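Local coordinates for Low molecular weight phosphotyrosine protein phosphatase 1 (Drosophila melanogaster, PDB 7CUY) that probably removes phosphate from tyrosine-phosphorylated proteins and hydrolyses small aryl and acyl phosphates, as a cytoplasmic low molecular weight phosphatase, at residues E20-D25 and T136-C141; L108-F113 and R120-P125. All coordinates share one frame; numbering follows the deposited sequence.

Interaction 1: residues E20-D25 and T136-C141; sequences EVVMVD and TAYQQC
V22 and C141 mark the closest backbone approach of two helical segments, their CA atoms 6.6 Å apart; 20-25 belongs to helix 15-29 and 136-141 to the long C-terminal helix 132-153. Each segment keeps its own i to i+4 hydrogen bonds, and the gap between them is filled mainly by one side chain. V22 points at the other helix and divides its two methyls. CG1, anti to the backbone N (chi1 167°), lies against C141, 3.7 Å from its carbonyl O and 4.1 Å from its CB. CG2 instead reaches the Y138 ring obliquely, 3.5 Å from Y138 CE1 and nearly as close to CD1. The same V22 also touches V142 and C145 further along helix 132-153, while the Y138 ring stacks on H62 and packs against T58 and L59 of helix 53-61. Beyond the valine a water spans the two helices, donating to D25 OD2 at 2.7 Å and lying 3.0 Å from Y138 OH. The direct contact is therefore apolar and buried, two helices of the α/β fold packed through a branched side chain, and polar groups are joined through water at its margin.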
loop_
_atom_site.group_PDB
_atom_site.type_symbol
_atom_site.label_atom_id
_atom_site.label_comp_id
_atom_site.label_asym_id
_atom_site.label_seq_id
_atom_site.Cartn_x
_atom_site.Cartn_y
_atom_site.Cartn_z
ATOM N N GLU A 20 -2.884 0.250 -2.884
ATOM C CA GLU A 20 -4.302 0.207 -2.562
ATOM C C GLU A 20 -5.132 -0.164 -3.783
ATOM O O GLU A 20 -6.027 -1.009 -3.702
ATOM C CB GLU A 20 -4.763 1.548 -2.003
ATOM C CG GLU A 20 -6.267 1.573 -1.766
ATOM C CD GLU A 20 -6.789 2.959 -1.518
ATOM O OE1 GLU A 20 -5.991 3.923 -1.575
ATOM O OE2 GLU A 20 -7.989 3.077 -1.237
ATOM N N VAL A 21 -4.852 0.458 -4.926
ATOM C CA VAL A 21 -5.653 0.177 -6.115
ATOM C C VAL A 21 -5.394 -1.248 -6.613
ATOM O O VAL A 21 -6.324 -1.962 -7.041
ATOM C CB VAL A 21 -5.370 1.228 -7.203
ATOM C CG1 VAL A 21 -5.949 0.774 -8.526
ATOM C CG2 VAL A 21 -5.961 2.575 -6.816
ATOM N N VAL A 22 -4.136 -1.691 -6.569
ATOM C CA VAL A 22 -3.830 -3.043 -7.019
ATOM C C VAL A 22 -4.488 -4.066 -6.101
ATOM O O VAL A 22 -5.001 -5.091 -6.565
ATOM C CB VAL A 22 -2.303 -3.241 -7.119
ATOM C CG1 VAL A 22 -1.955 -4.701 -7.282
ATOM C CG2 VAL A 22 -1.732 -2.439 -8.284
ATOM N N MET A 23 -4.518 -3.798 -4.787
ATOM C CA MET A 23 -5.127 -4.766 -3.875
ATOM C C MET A 23 -6.621 -4.897 -4.150
ATOM O O MET A 23 -7.159 -6.014 -4.178
ATOM C CB MET A 23 -4.867 -4.367 -2.421
ATOM C CG MET A 23 -5.316 -5.386 -1.359
ATOM S SD MET A 23 -4.187 -6.811 -1.168
ATOM C CE MET A 23 -5.074 -8.019 -2.079
ATOM N N VAL A 24 -7.300 -3.774 -4.392
ATOM C CA VAL A 24 -8.728 -3.825 -4.687
ATOM C C VAL A 24 -8.969 -4.584 -5.988
ATOM O O VAL A 24 -9.847 -5.444 -6.064
ATOM C CB VAL A 24 -9.324 -2.407 -4.725
ATOM C CG1 VAL A 24 -10.712 -2.424 -5.333
ATOM C CG2 VAL A 24 -9.404 -1.870 -3.320
ATOM N N ASP A 25 -8.169 -4.294 -7.016
ATOM C CA ASP A 25 -8.253 -5.032 -8.271
ATOM C C ASP A 25 -7.951 -6.508 -8.069
ATOM O O ASP A 25 -8.593 -7.378 -8.675
ATOM C CB ASP A 25 -7.284 -4.430 -9.282
ATOM C CG ASP A 25 -7.382 -5.088 -10.645
ATOM O OD1 ASP A 25 -8.526 -5.321 -11.110
ATOM O OD2 ASP A 25 -6.314 -5.368 -11.245
ATOM N N THR A 136 7.681 -0.082 -11.659
ATOM C CA THR A 136 8.238 -1.246 -10.970
ATOM C C THR A 136 7.530 -1.471 -9.638
ATOM O O THR A 136 7.261 -2.619 -9.264
ATOM C CB THR A 136 9.767 -1.146 -10.797
ATOM O OG1 THR A 136 10.117 -0.773 -9.458
ATOM C CG2 THR A 136 10.357 -0.166 -11.751
ATOM N N ALA A 137 7.178 -0.390 -8.934
ATOM C CA ALA A 137 6.314 -0.512 -7.764
ATOM C C ALA A 137 5.004 -1.220 -8.114
ATOM O O ALA A 137 4.526 -2.086 -7.367
ATOM C CB ALA A 137 6.034 0.872 -7.179
ATOM N N TYR A 138 4.393 -0.844 -9.237
ATOM C CA TYR A 138 3.169 -1.512 -9.662
ATOM C C TYR A 138 3.407 -3.010 -9.862
ATOM O O TYR A 138 2.663 -3.846 -9.332
ATOM C CB TYR A 138 2.627 -0.856 -10.939
ATOM C CG TYR A 138 1.467 -1.623 -11.533
ATOM C CD1 TYR A 138 0.172 -1.346 -11.148
ATOM C CD2 TYR A 138 1.676 -2.641 -12.466
ATOM C CE1 TYR A 138 -0.893 -2.048 -11.661
ATOM C CE2 TYR A 138 0.614 -3.355 -12.986
ATOM C CZ TYR A 138 -0.671 -3.053 -12.582
ATOM O OH TYR A 138 -1.749 -3.752 -13.091
ATOM N N GLN A 139 4.452 -3.373 -10.614
ATOM C CA GLN A 139 4.753 -4.786 -10.819
ATOM C C GLN A 139 4.934 -5.512 -9.491
ATOM O O GLN A 139 4.444 -6.635 -9.314
ATOM C CB GLN A 139 6.002 -4.946 -11.693
ATOM C CG GLN A 139 5.791 -4.580 -13.155
ATOM C CD GLN A 139 6.569 -5.476 -14.127
ATOM O OE1 GLN A 139 7.378 -6.337 -13.725
ATOM N NE2 GLN A 139 6.296 -5.301 -15.419
ATOM N N GLN A 140 5.629 -4.885 -8.538
ATOM C CA GLN A 140 5.845 -5.513 -7.239
ATOM C C GLN A 140 4.532 -5.706 -6.493
ATOM O O GLN A 140 4.270 -6.781 -5.942
ATOM C CB GLN A 140 6.814 -4.675 -6.404
ATOM C CG GLN A 140 8.239 -4.686 -6.926
ATOM C CD GLN A 140 9.112 -3.636 -6.253
ATOM O OE1 GLN A 140 8.943 -2.437 -6.481
ATOM N NE2 GLN A 140 10.057 -4.081 -5.437
ATOM N N CYS A 141 3.699 -4.668 -6.460
ATOM C CA CYS A 141 2.409 -4.759 -5.787
ATOM C C CYS A 141 1.524 -5.847 -6.397
ATOM O O CYS A 141 0.782 -6.529 -5.682
ATOM C CB CYS A 141 1.710 -3.401 -5.852
ATOM S SG CYS A 141 2.550 -2.134 -4.860
HETATM O O HOH W 1 -3.657 -4.879 -11.034
#

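Interaction 2: residues L108-F113 and R120-P125; sequences LMLGDF and RIIEDP
D112 and R120 form the charged part of this contact, a salt bridge in which R120 NH1 donates to D112 OD1 at 2.6 Å. The oxygen uses its syn lone pair and lies in the guanidinium plane, and the carboxylate and guanidinium planes are 14° apart, so the two groups meet edge to edge; the N-H...O angle of 135° leaves the bond bent. R120 reaches the aspartate with its chain extended from CG to NE, after a first torsion (chi1 77°) that sets CG between the backbone N and the carbonyl carbon. The backbones meet at G111, where CA makes a CA-H...O contact with R120 O at 3.3 Å, and a water accepts from G111 N and donates to that same carbonyl. G111 and D112 lie where edge strand 106-109 of the parallel sheet gives way to a 3-10 turn, and R120 in the loop that runs on to D124, the proton donor by similarity to related phosphatases. In that loop I122 O accepts a hydrogen bond from R15, an active-site residue by similarity. Apolar contacts flank the polar ones. The M109 chain crosses R120 at about a right angle, its CE over one face of the guanidinium, 3.7 Å from R120 NH1, and also 4.1 Å from I121 CD1. Deeper in, L110 CD2 packs on I122 CD1 at 4.2 Å.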
loop_
_atom_site.group_PDB
_atom_site.type_symbol
_atom_site.label_atom_id
_atom_site.label_comp_id
_atom_site.label_asym_id
_atom_site.label_seq_id
_atom_site.Cartn_x
_atom_site.Cartn_y
_atom_site.Cartn_z
ATOM N N LEU A 108 2.972 -5.397 8.659
ATOM C CA LEU A 108 3.681 -6.217 7.693
ATOM C C LEU A 108 4.340 -5.311 6.670
ATOM O O LEU A 108 3.930 -4.174 6.462
ATOM C CB LEU A 108 2.724 -7.215 6.999
ATOM C CG LEU A 108 1.956 -8.106 7.988
ATOM C CD1 LEU A 108 0.808 -8.801 7.297
ATOM C CD2 LEU A 108 2.895 -9.116 8.688
ATOM N N MET A 109 5.369 -5.819 6.027
ATOM C CA MET A 109 5.943 -5.128 4.891
ATOM C C MET A 109 5.450 -5.828 3.631
ATOM O O MET A 109 5.544 -7.057 3.528
ATOM C CB MET A 109 7.472 -5.121 4.970
ATOM C CG MET A 109 8.048 -4.103 4.032
ATOM S SD MET A 109 9.828 -3.982 4.114
ATOM C CE MET A 109 10.281 -5.512 3.289
ATOM N N LEU A 110 4.872 -5.055 2.699
ATOM C CA LEU A 110 4.138 -5.677 1.593
ATOM C C LEU A 110 5.028 -6.633 0.795
ATOM O O LEU A 110 4.595 -7.728 0.413
ATOM C CB LEU A 110 3.537 -4.598 0.684
ATOM C CG LEU A 110 2.728 -5.135 -0.513
ATOM C CD1 LEU A 110 1.680 -6.107 -0.058
ATOM C CD2 LEU A 110 2.076 -4.009 -1.298
ATOM N N GLY A 111 6.289 -6.260 0.570
ATOM C CA GLY A 111 7.147 -7.076 -0.265
ATOM C C GLY A 111 7.623 -8.369 0.380
ATOM O O GLY A 111 8.273 -9.165 -0.299
ATOM N N ASP A 112 7.334 -8.594 1.661
ATOM C CA ASP A 112 7.636 -9.907 2.228
ATOM C C ASP A 112 6.716 -10.998 1.673
ATOM O O ASP A 112 6.889 -12.179 2.006
ATOM C CB ASP A 112 7.550 -9.868 3.760
ATOM C CG ASP A 112 8.806 -9.259 4.412
ATOM O OD1 ASP A 112 9.844 -9.137 3.730
ATOM O OD2 ASP A 112 8.755 -8.908 5.615
ATOM N N PHE A 113 5.750 -10.640 0.828
ATOM C CA PHE A 113 4.865 -11.609 0.201
ATOM C C PHE A 113 5.169 -11.654 -1.287
ATOM O O PHE A 113 5.336 -10.606 -1.920
ATOM C CB PHE A 113 3.399 -11.264 0.486
ATOM C CG PHE A 113 3.054 -11.376 1.940
ATOM C CD1 PHE A 113 2.614 -12.578 2.467
ATOM C CD2 PHE A 113 3.265 -10.304 2.799
ATOM C CE1 PHE A 113 2.334 -12.700 3.822
ATOM C CE2 PHE A 113 2.994 -10.411 4.153
ATOM C CZ PHE A 113 2.528 -11.602 4.672
ATOM N N ARG A 120 12.248 -7.172 -2.561
ATOM C CA ARG A 120 11.169 -7.024 -1.595
ATOM C C ARG A 120 10.945 -5.582 -1.164
ATOM O O ARG A 120 9.852 -5.264 -0.692
ATOM C CB ARG A 120 11.429 -7.891 -0.375
ATOM C CG ARG A 120 12.457 -7.352 0.580
ATOM C CD ARG A 120 12.737 -8.421 1.580
ATOM N NE ARG A 120 13.697 -8.030 2.596
ATOM C CZ ARG A 120 13.433 -8.052 3.896
ATOM N NH1 ARG A 120 12.231 -8.437 4.314
ATOM N NH2 ARG A 120 14.369 -7.702 4.774
ATOM N N ILE A 121 11.938 -4.712 -1.325
ATOM C CA ILE A 121 11.778 -3.301 -0.990
ATOM C C ILE A 121 11.063 -2.607 -2.143
ATOM O O ILE A 121 11.481 -2.703 -3.304
ATOM C CB ILE A 121 13.135 -2.642 -0.700
ATOM C CG1 ILE A 121 13.857 -3.383 0.428
ATOM C CG2 ILE A 121 12.969 -1.162 -0.354
ATOM C CD1 ILE A 121 13.279 -3.163 1.800
ATOM N N ILE A 122 9.955 -1.944 -1.839
ATOM C CA ILE A 122 9.293 -1.109 -2.832
ATOM C C ILE A 122 9.822 0.306 -2.634
ATOM O O ILE A 122 9.458 1.003 -1.681
ATOM C CB ILE A 122 7.769 -1.193 -2.743
ATOM C CG1 ILE A 122 7.323 -2.620 -3.137
ATOM C CG2 ILE A 122 7.167 -0.162 -3.659
ATOM C CD1 ILE A 122 5.986 -3.088 -2.529
ATOM N N GLU A 123 10.698 0.721 -3.547
ATOM C CA GLU A 123 11.460 1.954 -3.395
ATOM C C GLU A 123 10.626 3.175 -3.742
ATOM O O GLU A 123 9.819 3.156 -4.674
ATOM C CB GLU A 123 12.696 1.935 -4.296
ATOM C CG GLU A 123 13.576 0.717 -4.141
ATOM C CD GLU A 123 14.594 0.916 -3.048
ATOM O OE1 GLU A 123 14.456 1.926 -2.315
ATOM O OE2 GLU A 123 15.519 0.071 -2.920
ATOM N N ASP A 124 10.846 4.236 -2.998
ATOM C CA ASP A 124 10.297 5.562 -3.221
ATOM C C ASP A 124 10.671 6.051 -4.622
ATOM O O ASP A 124 11.852 6.306 -4.880
ATOM C CB ASP A 124 10.855 6.481 -2.136
ATOM C CG ASP A 124 10.221 7.855 -2.135
ATOM O OD1 ASP A 124 9.487 8.193 -3.093
ATOM O OD2 ASP A 124 10.488 8.592 -1.164
ATOM N N PRO A 125 9.729 6.191 -5.550
ATOM C CA PRO A 125 10.072 6.669 -6.900
ATOM C C PRO A 125 9.995 8.175 -7.106
ATOM O O PRO A 125 10.222 8.623 -8.231
ATOM C CB PRO A 125 9.009 5.983 -7.754
ATOM C CG PRO A 125 7.801 6.029 -6.878
ATOM C CD PRO A 125 8.299 5.834 -5.457
HETATM O O HOH W 2 7.890 -3.899 0.653
#

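In the fold
Interaction 1 is a buried, mostly apolar helix-helix contact between parts of the chain far apart in sequence, whereas interaction 2 joins nearby segments within the loop that interaction 1 closes and is only partly buried. Their chemistry follows: a valine between helices in the first, a salt bridge at an exposed aspartate in the second; each has a bridging water, between side chains in the first and between backbone groups in the second. The two meet at helix 132-153, where Q140 NE2 probably hydrogen-bonds to I121 O, A137 packs on I122, and C141 SG touches L110. That helix thus abuts helix 15-29 as well as the loop bearing D124, with R15, an active-site residue by similarity, close to both contacts.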